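Nuclear inclusion protein A (Tobacco vein mottling virus, PDB 3MMG) probably hydrolyses peptide bonds in the manner of a 3C-type cysteine protease of the potyviruses, using a chymotrypsin-like fold of two beta domains. Local coordinates at residues N23-H28 and F48-G53; L72-V77 and K199-N204; V109-T114 and W140-T145; F33-G38 and G152-S157; C17-E22 and I57-G62. The protein carries 3 engineered substitutions. All blocks are in the same frame, centred on the assembly; numbering follows the deposited sequence. Where two conformers were deposited one is given.

Interactions 1 and 5 lie in the first beta domain; interaction 2 packs the C-terminal loop 199-204 onto its edge strand. Interactions 1 and 5 both use strand 18-25: interaction 5 is a largely buried pairing with strand 54-59, whereas interaction 1, at the strand's turn, relies on a flat H28-R50 stack near the surface and an asparagine amide oxygen packed on a glycine. Interaction 2 lies next to interaction 1, where F48 meets M74 and W201, and is partly buried packing with a water between backbones. Interaction 3 is buried apolar packing across the second barrel. Interaction 4 lies between the barrels, touching interactions 3 and 5, and is buried with no hydrogen bond between its segments.

Interaction 1 (N23-H28 and F48-G53); sequences NSSDGH and FRRNNG
R50 and H28 meet flat on flat. The guanidinium lies over one face of the imidazole with the two planes only 3° apart and the centres 4.1 Å from each other, and it is shifted toward the rim, so that R50 NE sits 3.6 Å from H28 CG. The arginine gets there by running extended from CG to NE. H28 has CG anti to its backbone N (chi1 -174°), which sets the ring where the guanidinium can lie on it. H28 NE2 is hydrogen-bonded to E30, whose carboxylate also pairs with R49 and may partly balance the charge of R49 and R50. H28 closes the tight hairpin that joins strand 18-25 to strand 28-37 of the first beta domain: a type II turn from S25 to H28, with S25 N bonded to H28 O at 2.8 Å. N23, further back on that strand, works on the other part of the loop 48-53. Its OD1 comes to 3.1 Å from G53 CA, and the absence of a side chain on the glycine permits so close an approach. S24 O also lies 3.4 Å from G53 CA. The amide's other branch, ND2, bonds to L47 O and stands 3.7 Å from F48 CD2, with the amide and phenyl planes turned 71° apart.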
# COMPACT_ATOMS: atom_id res chain seq x y z
N ASN A 23 -3.68 9.68 -9.42
CA ASN A 23 -3.20 11.02 -9.17
C ASN A 23 -2.84 11.61 -10.52
O ASN A 23 -1.81 11.27 -11.09
CB ASN A 23 -1.97 10.98 -8.27
CG ASN A 23 -1.67 12.32 -7.66
OD1 ASN A 23 -2.51 13.23 -7.71
ND2 ASN A 23 -0.48 12.47 -7.06
N SER A 24 -3.73 12.47 -11.04
CA SER A 24 -3.68 12.94 -12.43
C SER A 24 -3.14 14.35 -12.53
O SER A 24 -3.60 15.25 -11.83
CB SER A 24 -5.08 12.89 -13.06
OG SER A 24 -5.03 13.14 -14.46
N SER A 25 -2.17 14.54 -13.41
CA SER A 25 -1.61 15.86 -13.68
C SER A 25 -1.43 16.03 -15.19
O SER A 25 -1.60 15.07 -15.95
CB SER A 25 -0.29 16.07 -12.95
OG SER A 25 0.61 14.98 -13.15
N ASP A 26 -1.11 17.25 -15.62
CA ASP A 26 -0.89 17.52 -17.04
C ASP A 26 0.24 16.63 -17.56
O ASP A 26 1.39 16.78 -17.15
CB ASP A 26 -0.62 19.02 -17.25
CG ASP A 26 -0.30 19.40 -18.71
OD1 ASP A 26 -0.59 18.61 -19.64
OD2 ASP A 26 0.25 20.51 -18.91
N GLY A 27 -0.08 15.69 -18.45
CA GLY A 27 0.92 14.78 -19.04
C GLY A 27 1.43 13.62 -18.19
O GLY A 27 2.40 12.95 -18.58
N HIS A 28 0.82 13.39 -17.03
CA HIS A 28 1.19 12.22 -16.22
C HIS A 28 0.07 11.77 -15.30
O HIS A 28 -0.57 12.59 -14.65
CB HIS A 28 2.44 12.47 -15.37
CG HIS A 28 2.92 11.25 -14.64
ND1 HIS A 28 3.80 10.35 -15.21
CD2 HIS A 28 2.62 10.77 -13.41
CE1 HIS A 28 4.02 9.37 -14.35
NE2 HIS A 28 3.32 9.60 -13.25
N PHE A 48 2.68 10.51 -4.28
CA PHE A 48 2.75 11.97 -4.35
C PHE A 48 4.12 12.49 -4.77
O PHE A 48 4.50 13.62 -4.43
CB PHE A 48 2.32 12.57 -3.02
CG PHE A 48 0.94 12.15 -2.62
CD1 PHE A 48 0.75 11.28 -1.55
CD2 PHE A 48 -0.17 12.60 -3.33
CE1 PHE A 48 -0.55 10.88 -1.19
CE2 PHE A 48 -1.46 12.20 -2.99
CZ PHE A 48 -1.65 11.35 -1.92
N ARG A 49 4.84 11.68 -5.53
CA ARG A 49 6.11 12.10 -6.15
C ARG A 49 5.97 13.43 -6.87
O ARG A 49 6.85 14.30 -6.76
CB ARG A 49 6.52 11.08 -7.19
CG ARG A 49 7.20 9.89 -6.63
CD ARG A 49 7.70 9.02 -7.75
NE ARG A 49 6.64 8.49 -8.62
CZ ARG A 49 6.85 7.51 -9.50
NH1 ARG A 49 8.05 6.97 -9.60
NH2 ARG A 49 5.87 7.07 -10.27
N ARG A 50 4.88 13.57 -7.62
CA ARG A 50 4.57 14.80 -8.33
C ARG A 50 3.58 15.61 -7.51
O ARG A 50 2.54 15.10 -7.09
CB ARG A 50 3.99 14.50 -9.71
CG ARG A 50 4.84 13.60 -10.57
CD ARG A 50 4.52 13.79 -12.04
NE ARG A 50 5.48 13.09 -12.90
CZ ARG A 50 5.88 13.53 -14.09
NH1 ARG A 50 5.40 14.66 -14.60
NH2 ARG A 50 6.76 12.82 -14.78
N ASN A 51 3.92 16.88 -7.30
CA ASN A 51 3.05 17.80 -6.56
C ASN A 51 1.77 18.19 -7.32
O ASN A 51 1.75 18.24 -8.56
CB ASN A 51 3.84 19.06 -6.17
CG ASN A 51 3.11 19.88 -5.12
OD1 ASN A 51 2.65 19.35 -4.11
ND2 ASN A 51 3.00 21.19 -5.37
N ASN A 52 0.71 18.47 -6.55
CA ASN A 52 -0.54 19.06 -7.07
C ASN A 52 -1.31 18.23 -8.11
O ASN A 52 -1.92 18.78 -9.03
CB ASN A 52 -0.30 20.48 -7.64
CG ASN A 52 -0.24 21.55 -6.56
OD1 ASN A 52 0.21 21.31 -5.44
ND2 ASN A 52 -0.68 22.77 -6.90
N GLY A 53 -1.28 16.91 -7.97
CA GLY A 53 -2.14 16.09 -8.82
C GLY A 53 -3.55 16.09 -8.26
O GLY A 53 -3.74 16.28 -7.05

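Interaction 2 (L72-V77 and K199-N204); sequences LQMKPV and KNWKFN
The backbones of 72-77 and 199-204 come closest at Q73 and K199, with CA atoms 4.6 Å apart, then diverge without a hydrogen bond between them. A water bridges the two chains, 2.6 Å from L72 O and 3.1 Å from K199 O; it has more acceptors in reach than protons to give, so it need not serve both carbonyls at once. W201 makes the main side-chain contact. With CG anti to the backbone N (chi1 -179°), its indole reaches back to the strand and meets two residues. At the pyrrole end, P76 CG packs 3.7 Å from W201 CD1, and P76 CB lies equally near W201 NE1. At the benzo end M74, extended beyond CG, brings its sulfur obliquely to the ring, the two side chains crossing at about a right angle: M74 SD is 4.0 Å from W201 CE3, and the line to the six-membered ring centre runs 57° off its normal, a Met-aromatic contact. K199 meets Q73 instead, crossing it obliquely, its chain extended until a bend at chi4 brings NZ to 3.4 Å from the methylene Q73 CG. Strand 74-76 is the last strand of its sheet and pairs with 83-86, whose I83 touches both M74 and W201. K75 turns to the far side, where its NZ bonds to Y190 O near the end of helix 186-192 and to the carbonyls of A193 and D195.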
# COMPACT_ATOMS: atom_id res chain seq x y z
N LEU A 72 -5.26 17.94 1.55
CA LEU A 72 -5.58 16.85 2.47
C LEU A 72 -4.59 16.74 3.61
O LEU A 72 -3.41 16.96 3.41
CB LEU A 72 -5.62 15.53 1.71
CG LEU A 72 -6.55 15.43 0.49
CD1 LEU A 72 -6.20 14.20 -0.35
CD2 LEU A 72 -8.00 15.37 0.92
N GLN A 73 -5.08 16.42 4.80
CA GLN A 73 -4.23 16.09 5.95
C GLN A 73 -3.57 14.75 5.69
O GLN A 73 -4.24 13.79 5.28
CB GLN A 73 -5.04 16.00 7.24
CG GLN A 73 -5.63 17.32 7.69
CD GLN A 73 -6.03 17.30 9.14
OE1 GLN A 73 -6.98 16.61 9.52
NE2 GLN A 73 -5.33 18.07 9.96
N MET A 74 -2.27 14.69 5.95
CA MET A 74 -1.53 13.43 5.74
C MET A 74 -0.61 13.15 6.92
O MET A 74 -0.26 14.06 7.68
CB MET A 74 -0.75 13.50 4.44
CG MET A 74 -1.65 13.57 3.18
SD MET A 74 -0.71 13.50 1.66
CE MET A 74 -2.04 13.95 0.52
N LYS A 75 -0.27 11.87 7.10
CA LYS A 75 0.64 11.44 8.17
C LYS A 75 1.60 10.42 7.55
O LYS A 75 1.20 9.27 7.31
CB LYS A 75 -0.15 10.81 9.32
CG LYS A 75 0.66 10.57 10.59
CD LYS A 75 -0.17 9.90 11.66
CE LYS A 75 -1.15 10.86 12.33
NZ LYS A 75 -1.87 10.19 13.50
N PRO A 76 2.84 10.84 7.25
CA PRO A 76 3.80 9.86 6.73
C PRO A 76 4.27 8.90 7.82
O PRO A 76 4.35 9.27 8.99
CB PRO A 76 4.97 10.74 6.25
CG PRO A 76 4.93 11.93 7.19
CD PRO A 76 3.43 12.20 7.34
N VAL A 77 4.57 7.66 7.43
CA VAL A 77 5.31 6.77 8.33
C VAL A 77 6.76 7.10 7.98
O VAL A 77 7.28 6.62 6.99
CB VAL A 77 5.04 5.27 8.02
CG1 VAL A 77 5.80 4.39 9.01
CG2 VAL A 77 3.52 4.95 8.07
N LYS A 199 -1.05 19.42 6.62
CA LYS A 199 -1.43 19.64 5.22
C LYS A 199 -0.25 20.03 4.33
O LYS A 199 -0.37 20.10 3.12
CB LYS A 199 -2.52 20.71 5.10
CG LYS A 199 -3.92 20.20 5.34
CD LYS A 199 -4.95 21.31 5.19
CE LYS A 199 -6.34 20.80 5.55
NZ LYS A 199 -6.49 20.52 7.01
N ASN A 200 0.91 20.25 4.94
CA ASN A 200 2.04 20.79 4.20
C ASN A 200 3.18 19.80 3.93
O ASN A 200 4.31 20.21 3.62
CB ASN A 200 2.53 22.08 4.87
CG ASN A 200 1.46 23.17 4.83
OD1 ASN A 200 1.22 23.78 3.78
ND2 ASN A 200 0.79 23.39 5.96
N TRP A 201 2.86 18.51 4.04
CA TRP A 201 3.78 17.41 3.70
C TRP A 201 4.06 17.33 2.20
O TRP A 201 3.17 17.40 1.37
CB TRP A 201 3.22 16.06 4.18
CG TRP A 201 4.15 14.92 3.86
CD1 TRP A 201 5.21 14.51 4.60
CD2 TRP A 201 4.13 14.07 2.69
NE1 TRP A 201 5.85 13.46 3.98
CE2 TRP A 201 5.21 13.17 2.81
CE3 TRP A 201 3.30 13.99 1.56
CZ2 TRP A 201 5.47 12.18 1.85
CZ3 TRP A 201 3.57 13.02 0.60
CH2 TRP A 201 4.65 12.13 0.74
N LYS A 202 5.33 17.15 1.87
CA LYS A 202 5.75 17.00 0.50
C LYS A 202 6.71 15.81 0.42
O LYS A 202 7.50 15.58 1.35
CB LYS A 202 6.42 18.30 0.05
CG LYS A 202 7.01 18.29 -1.34
CD LYS A 202 7.49 19.68 -1.71
CE LYS A 202 8.40 19.65 -2.92
NZ LYS A 202 8.70 21.03 -3.41
N PHE A 203 6.61 15.05 -0.67
CA PHE A 203 7.43 13.86 -0.88
C PHE A 203 8.92 14.18 -0.98
O PHE A 203 9.31 15.12 -1.66
CB PHE A 203 6.99 13.08 -2.11
CG PHE A 203 7.81 11.84 -2.39
CD1 PHE A 203 7.67 10.70 -1.59
CD2 PHE A 203 8.73 11.82 -3.43
CE1 PHE A 203 8.43 9.56 -1.84
CE2 PHE A 203 9.50 10.68 -3.69
CZ PHE A 203 9.35 9.55 -2.90
N ASN A 204 9.73 13.36 -0.32
CA ASN A 204 11.18 13.49 -0.40
C ASN A 204 11.80 12.10 -0.27
O ASN A 204 11.78 11.53 0.81
CB ASN A 204 11.68 14.40 0.72
CG ASN A 204 13.20 14.61 0.70
OD1 ASN A 204 13.89 14.14 -0.21
ND2 ASN A 204 13.71 15.34 1.68
O HOH W 1 -1.52 17.58 1.77

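Interaction 3 (V109-T114 and W140-T145); sequences VCMVST and WQHWIT
M111 starts at CB, which lies 4.1 Å from I144 CD1. CG stands anti to the backbone N (chi1 -173°) and the chain runs straight on to SD, then bends at chi3. That last bend carries the methyl to the histidine: M111 CE reaches 3.8 Å from H142 CE1 and 4.0 Å from H142 NE2, coming at the ring obliquely. Strand 109-116, and strand 139-142 with the loop after it that carries I144, belong to the six-stranded barrel of the second domain; 121-133 runs between them, so no backbone hydrogen bond joins the two segments and side chains do the reaching. L155 of strand 154-157 packs against V109, M111 and I144 together. I144 fills in beside the methionine with its terminal methyl, CD1 lying 3.7 Å from M111 N and 3.8 Å from V109 O. The H142 ring is fixed at both nitrogens. Its crowded chi1 of 71° goes with ND1 facing its own chain: I144 N donates to H142 ND1 at 3.1 Å, the bond at 158° and in the ring plane, and H142 NE2 bonds to H167 ND1. With ND1 accepting, a proton on NE2 would be expected.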
# COMPACT_ATOMS: atom_id res chain seq x y z
N VAL A 109 3.67 -14.76 2.02
CA VAL A 109 2.65 -13.74 1.68
C VAL A 109 1.97 -13.98 0.34
O VAL A 109 2.58 -14.52 -0.59
CB VAL A 109 3.22 -12.28 1.70
CG1 VAL A 109 3.69 -11.88 3.10
CG2 VAL A 109 4.35 -12.13 0.66
N CYS A 110 0.68 -13.61 0.27
CA CYS A 110 -0.06 -13.47 -1.02
C CYS A 110 -0.42 -12.02 -1.28
O CYS A 110 -0.81 -11.31 -0.35
CB CYS A 110 -1.38 -14.25 -1.00
SG CYS A 110 -1.24 -16.01 -0.92
N MET A 111 -0.35 -11.60 -2.54
CA MET A 111 -0.81 -10.27 -2.88
C MET A 111 -2.31 -10.35 -3.09
O MET A 111 -2.82 -11.30 -3.71
CB MET A 111 -0.07 -9.75 -4.11
CG MET A 111 -0.38 -8.29 -4.41
SD MET A 111 0.66 -7.65 -5.75
CE MET A 111 2.29 -7.82 -5.06
N VAL A 112 -3.02 -9.35 -2.59
CA VAL A 112 -4.47 -9.29 -2.73
C VAL A 112 -4.84 -8.01 -3.48
O VAL A 112 -4.28 -6.95 -3.22
CB VAL A 112 -5.15 -9.29 -1.36
CG1 VAL A 112 -6.65 -9.04 -1.54
CG2 VAL A 112 -4.91 -10.62 -0.65
N SER A 113 -5.82 -8.11 -4.38
CA SER A 113 -6.28 -6.91 -5.07
C SER A 113 -7.79 -7.05 -5.33
O SER A 113 -8.46 -7.96 -4.81
CB SER A 113 -5.47 -6.70 -6.37
OG SER A 113 -5.79 -5.49 -7.03
N THR A 114 -8.31 -6.13 -6.13
CA THR A 114 -9.72 -6.08 -6.36
C THR A 114 -9.94 -5.66 -7.80
O THR A 114 -9.14 -4.93 -8.39
CB THR A 114 -10.42 -5.12 -5.35
OG1 THR A 114 -11.85 -5.12 -5.54
CG2 THR A 114 -9.87 -3.70 -5.46
N TRP A 140 11.00 -5.61 2.16
CA TRP A 140 11.17 -7.06 2.10
C TRP A 140 11.02 -7.54 0.68
O TRP A 140 10.07 -7.13 -0.03
CB TRP A 140 10.09 -7.75 2.93
CG TRP A 140 10.20 -7.55 4.40
CD1 TRP A 140 9.97 -6.40 5.11
CD2 TRP A 140 10.51 -8.56 5.36
NE1 TRP A 140 10.14 -6.63 6.46
CE2 TRP A 140 10.47 -7.95 6.64
CE3 TRP A 140 10.82 -9.94 5.27
CZ2 TRP A 140 10.73 -8.66 7.83
CZ3 TRP A 140 11.09 -10.65 6.46
CH2 TRP A 140 11.01 -10.00 7.73
N GLN A 141 11.90 -8.41 0.25
CA GLN A 141 11.80 -8.98 -1.09
C GLN A 141 10.65 -10.00 -1.18
O GLN A 141 10.38 -10.75 -0.22
CB GLN A 141 13.13 -9.64 -1.49
CG GLN A 141 13.18 -10.01 -2.97
CD GLN A 141 14.55 -10.52 -3.41
OE1 GLN A 141 15.48 -10.59 -2.61
NE2 GLN A 141 14.67 -10.85 -4.69
N HIS A 142 9.99 -10.02 -2.34
CA HIS A 142 9.03 -11.07 -2.65
C HIS A 142 9.17 -11.44 -4.13
O HIS A 142 9.82 -10.71 -4.90
CB HIS A 142 7.57 -10.64 -2.28
CG HIS A 142 6.99 -9.59 -3.17
ND1 HIS A 142 6.41 -9.89 -4.39
CD2 HIS A 142 6.85 -8.25 -3.01
CE1 HIS A 142 5.97 -8.77 -4.95
NE2 HIS A 142 6.23 -7.76 -4.14
N TRP A 143 8.58 -12.57 -4.50
CA TRP A 143 8.70 -13.11 -5.86
C TRP A 143 7.38 -13.20 -6.66
O TRP A 143 7.29 -13.99 -7.60
CB TRP A 143 9.43 -14.46 -5.83
CG TRP A 143 10.91 -14.29 -5.56
CD1 TRP A 143 11.91 -14.21 -6.50
CD2 TRP A 143 11.54 -14.13 -4.28
NE1 TRP A 143 13.13 -14.02 -5.87
CE2 TRP A 143 12.93 -13.96 -4.52
CE3 TRP A 143 11.08 -14.10 -2.96
CZ2 TRP A 143 13.85 -13.80 -3.47
CZ3 TRP A 143 12.00 -13.94 -1.91
CH2 TRP A 143 13.37 -13.78 -2.18
N ILE A 144 6.39 -12.38 -6.30
CA ILE A 144 5.09 -12.38 -6.98
C ILE A 144 5.17 -11.43 -8.17
O ILE A 144 5.58 -10.28 -8.03
CB ILE A 144 3.95 -11.92 -6.02
CG1 ILE A 144 3.89 -12.84 -4.78
CG2 ILE A 144 2.57 -11.87 -6.77
CD1 ILE A 144 3.15 -12.26 -3.56
N THR A 145 4.79 -11.94 -9.34
CA THR A 145 4.71 -11.13 -10.56
C THR A 145 3.87 -9.87 -10.36
O THR A 145 2.74 -9.94 -9.88
CB THR A 145 4.15 -11.99 -11.74
OG1 THR A 145 5.08 -13.02 -12.05
CG2 THR A 145 3.88 -11.12 -12.99

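Interaction 4 (F33-G38 and G152-S157); sequences FGIGFG and GSPLVS
S153 OG is the best-held polar side-chain atom where these segments meet, and one hydrogen bond grips it, given to Q150 O just upstream. The hydroxyl sits beside the backbone N (chi1 -57°), and from there it also rests against a phenyl ring: S153 OG is 3.5 Å from F33 CD1, approaching obliquely. F33 directs CB at the loop, but its ring then swings off toward L20 and V18 on strand 18-25 and S113 on strand 109-116. The backbones come closest beside this ring. G152 CA lies 3.3 Å from F33 O, a CA-H...O contact nearly in line, with 158° at the hydrogen. A beta carbon at G152 would run into F33 O, and the backbone angles (phi 96°) by themselves call for glycine. F33 is also bonded through its backbone to A151. Further along, I35 reaches over with its tip, CD1 at 4.1 Å from P154 CB. Strand 28-37 belongs to the first barrel and 154-157 to the second, so this is the seam between the two domains of a chymotrypsin-like protease. By analogy with this family, the loop just before strand 154-157 probably carries the nucleophile. Between the two segments there is no hydrogen bond, so their hold on each other rests on a CA-H...O contact, a hydroxyl against a ring and one loose apolar touch, while the conventional bonds come from residues just outside.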
# COMPACT_ATOMS: atom_id res chain seq x y z
N PHE A 33 -2.68 1.34 -6.03
CA PHE A 33 -3.74 0.86 -5.14
C PHE A 33 -3.54 1.45 -3.75
O PHE A 33 -2.42 1.90 -3.41
CB PHE A 33 -3.70 -0.67 -5.07
CG PHE A 33 -4.16 -1.34 -6.34
CD1 PHE A 33 -3.27 -1.57 -7.38
CD2 PHE A 33 -5.50 -1.70 -6.48
CE1 PHE A 33 -3.69 -2.18 -8.58
CE2 PHE A 33 -5.93 -2.31 -7.66
CZ PHE A 33 -5.02 -2.56 -8.71
N GLY A 34 -4.60 1.44 -2.96
CA GLY A 34 -4.54 1.82 -1.56
C GLY A 34 -5.40 0.91 -0.70
O GLY A 34 -6.12 0.02 -1.22
N ILE A 35 -5.33 1.12 0.61
CA ILE A 35 -6.15 0.39 1.58
C ILE A 35 -7.00 1.38 2.39
O ILE A 35 -6.45 2.26 3.03
CB ILE A 35 -5.26 -0.41 2.56
CG1 ILE A 35 -4.31 -1.33 1.80
CG2 ILE A 35 -6.14 -1.22 3.57
CD1 ILE A 35 -3.20 -1.97 2.67
N GLY A 36 -8.31 1.24 2.36
CA GLY A 36 -9.18 2.07 3.20
C GLY A 36 -9.34 1.51 4.60
O GLY A 36 -9.41 0.29 4.81
N PHE A 37 -9.44 2.41 5.58
CA PHE A 37 -9.63 2.04 6.98
C PHE A 37 -10.26 3.25 7.67
O PHE A 37 -9.62 4.28 7.79
CB PHE A 37 -8.28 1.66 7.60
CG PHE A 37 -8.37 1.06 8.99
CD1 PHE A 37 -8.53 1.88 10.10
CD2 PHE A 37 -8.25 -0.31 9.17
CE1 PHE A 37 -8.60 1.33 11.39
CE2 PHE A 37 -8.31 -0.87 10.46
CZ PHE A 37 -8.49 -0.05 11.56
N GLY A 38 -11.51 3.14 8.07
CA GLY A 38 -12.24 4.30 8.58
C GLY A 38 -12.18 5.43 7.55
O GLY A 38 -12.41 5.20 6.38
N GLY A 152 1.11 -0.49 -3.85
CA GLY A 152 0.03 -0.23 -2.89
C GLY A 152 -0.84 -1.44 -2.61
O GLY A 152 -1.64 -1.41 -1.65
N SER A 153 -0.69 -2.50 -3.41
CA SER A 153 -1.42 -3.75 -3.20
C SER A 153 -0.96 -4.40 -1.90
O SER A 153 0.26 -4.54 -1.68
CB SER A 153 -1.24 -4.71 -4.39
OG SER A 153 -1.65 -4.08 -5.61
N PRO A 154 -1.90 -4.78 -1.03
CA PRO A 154 -1.47 -5.45 0.20
C PRO A 154 -0.79 -6.80 -0.01
O PRO A 154 -1.19 -7.59 -0.88
CB PRO A 154 -2.77 -5.64 0.99
CG PRO A 154 -3.87 -5.55 -0.01
CD PRO A 154 -3.37 -4.61 -1.10
N LEU A 155 0.23 -7.05 0.80
CA LEU A 155 0.80 -8.38 1.00
C LEU A 155 0.28 -8.94 2.30
O LEU A 155 0.42 -8.30 3.36
CB LEU A 155 2.32 -8.32 1.01
CG LEU A 155 3.06 -8.10 -0.32
CD1 LEU A 155 2.75 -9.21 -1.33
CD2 LEU A 155 2.78 -6.70 -0.92
N VAL A 156 -0.32 -10.11 2.22
CA VAL A 156 -1.11 -10.68 3.31
C VAL A 156 -0.47 -11.98 3.79
O VAL A 156 -0.15 -12.85 2.97
CB VAL A 156 -2.58 -10.94 2.85
CG1 VAL A 156 -3.42 -11.53 3.99
CG2 VAL A 156 -3.23 -9.64 2.37
N SER A 157 -0.27 -12.13 5.09
CA SER A 157 0.30 -13.38 5.61
C SER A 157 -0.67 -14.57 5.43
O SER A 157 -1.86 -14.46 5.74
CB SER A 157 0.57 -13.24 7.11
OG SER A 157 0.94 -14.51 7.65

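Interaction 5 (C17-E22 and I57-G62); sequences CVCLLE and IKTMHG
Two backbone hydrogen bonds hold the strands together, both made by one antiparallel pair: L20 N to K58 O and K58 N to L20 O, each 2.9 Å, with N-H...O angles of 159° and 165°. Each carbonyl takes a second, weaker approach from a CA-H, C19 CA to K58 O at 3.2 Å and I57 CA to L20 O at 3.4 Å. Apolar packing follows on the face that L21 and I57 share, where the two chains lie side by side and L21 CD2 meets I57 CG1 at 3.8 Å. K58 and L20 take the other face, touching through their CB atoms, while K58 NZ runs on to a salt bridge with E63. A water links V18 O to M60 N. T59 OG1, in the crowded position, accepts from H61 N at 3.0 Å, an ST turn, and donates to G62 O at 2.9 Å. T59 N bonds to G62 O as well, so that oxygen is gripped twice. A type I turn from T59 to G62 closes a two-residue hairpin into strand 62-68, an antiparallel arrangement typical of the barrel domains of chymotrypsin-like proteases.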
# COMPACT_ATOMS: atom_id res chain seq x y z
N CYS A 17 -11.65 -3.59 1.07
CA CYS A 17 -11.04 -2.34 1.49
C CYS A 17 -9.98 -1.82 0.54
O CYS A 17 -9.43 -0.74 0.75
CB CYS A 17 -10.44 -2.52 2.88
SG CYS A 17 -11.73 -2.84 4.11
N VAL A 18 -9.69 -2.55 -0.53
CA VAL A 18 -8.71 -2.09 -1.48
C VAL A 18 -9.35 -1.05 -2.38
O VAL A 18 -10.50 -1.22 -2.81
CB VAL A 18 -8.13 -3.27 -2.29
CG1 VAL A 18 -7.27 -2.75 -3.46
CG2 VAL A 18 -7.31 -4.16 -1.37
N CYS A 19 -8.59 0.02 -2.65
CA CYS A 19 -9.03 1.15 -3.49
C CYS A 19 -8.15 1.28 -4.73
O CYS A 19 -6.98 0.83 -4.73
CB CYS A 19 -8.88 2.47 -2.74
SG CYS A 19 -9.64 2.60 -1.12
N LEU A 20 -8.68 1.93 -5.76
CA LEU A 20 -7.83 2.40 -6.86
C LEU A 20 -7.52 3.87 -6.63
O LEU A 20 -8.41 4.65 -6.34
CB LEU A 20 -8.47 2.22 -8.23
CG LEU A 20 -8.91 0.84 -8.71
CD1 LEU A 20 -9.60 0.97 -10.07
CD2 LEU A 20 -7.75 -0.07 -8.83
N LEU A 21 -6.24 4.23 -6.76
CA LEU A 21 -5.82 5.61 -6.58
C LEU A 21 -5.26 6.16 -7.89
O LEU A 21 -4.38 5.55 -8.50
CB LEU A 21 -4.78 5.71 -5.44
CG LEU A 21 -5.19 5.11 -4.09
CD1 LEU A 21 -4.01 5.21 -3.12
CD2 LEU A 21 -6.40 5.81 -3.54
N GLU A 22 -5.81 7.28 -8.35
CA GLU A 22 -5.31 7.91 -9.58
C GLU A 22 -4.94 9.33 -9.21
O GLU A 22 -5.79 10.09 -8.73
CB GLU A 22 -6.36 7.90 -10.70
CG GLU A 22 -5.86 8.61 -11.97
CD GLU A 22 -6.86 8.66 -13.12
OE1 GLU A 22 -8.05 8.30 -12.95
OE2 GLU A 22 -6.43 9.09 -14.23
N ILE A 57 -10.31 8.47 -6.00
CA ILE A 57 -10.24 7.25 -5.22
C ILE A 57 -11.46 6.40 -5.57
O ILE A 57 -12.60 6.80 -5.28
CB ILE A 57 -10.25 7.58 -3.72
CG1 ILE A 57 -9.09 8.53 -3.41
CG2 ILE A 57 -10.20 6.28 -2.88
CD1 ILE A 57 -9.47 9.78 -2.63
N LYS A 58 -11.22 5.23 -6.16
CA LYS A 58 -12.31 4.32 -6.50
C LYS A 58 -12.40 3.21 -5.47
O LYS A 58 -11.40 2.56 -5.18
CB LYS A 58 -12.19 3.74 -7.90
CG LYS A 58 -13.46 2.96 -8.31
CD LYS A 58 -13.47 2.62 -9.79
CE LYS A 58 -14.81 2.02 -10.20
NZ LYS A 58 -16.00 2.96 -10.05
N THR A 59 -13.60 3.02 -4.91
CA THR A 59 -13.82 2.04 -3.85
C THR A 59 -15.04 1.16 -4.16
O THR A 59 -15.83 1.47 -5.04
CB THR A 59 -14.06 2.73 -2.48
OG1 THR A 59 -15.42 3.17 -2.39
CG2 THR A 59 -13.13 3.91 -2.29
N MET A 60 -15.23 0.11 -3.38
CA MET A 60 -16.40 -0.76 -3.58
C MET A 60 -17.71 -0.04 -3.30
O MET A 60 -18.79 -0.51 -3.76
CB MET A 60 -16.30 -2.04 -2.73
CG MET A 60 -16.46 -1.86 -1.25
SD MET A 60 -16.80 -3.42 -0.40
CE MET A 60 -17.42 -4.42 -1.70
N HIS A 61 -17.63 1.08 -2.56
CA HIS A 61 -18.83 1.81 -2.15
C HIS A 61 -18.93 3.22 -2.76
O HIS A 61 -19.76 4.04 -2.31
CB HIS A 61 -18.98 1.83 -0.62
CG HIS A 61 -17.87 2.53 0.11
ND1 HIS A 61 -16.67 1.91 0.41
CD2 HIS A 61 -17.80 3.77 0.66
CE1 HIS A 61 -15.89 2.76 1.08
NE2 HIS A 61 -16.56 3.89 1.25
N GLY A 62 -18.11 3.49 -3.77
CA GLY A 62 -18.27 4.70 -4.56
C GLY A 62 -16.96 5.18 -5.13
O GLY A 62 -15.89 4.62 -4.82
O HOH W 2 -13.06 -0.77 -1.79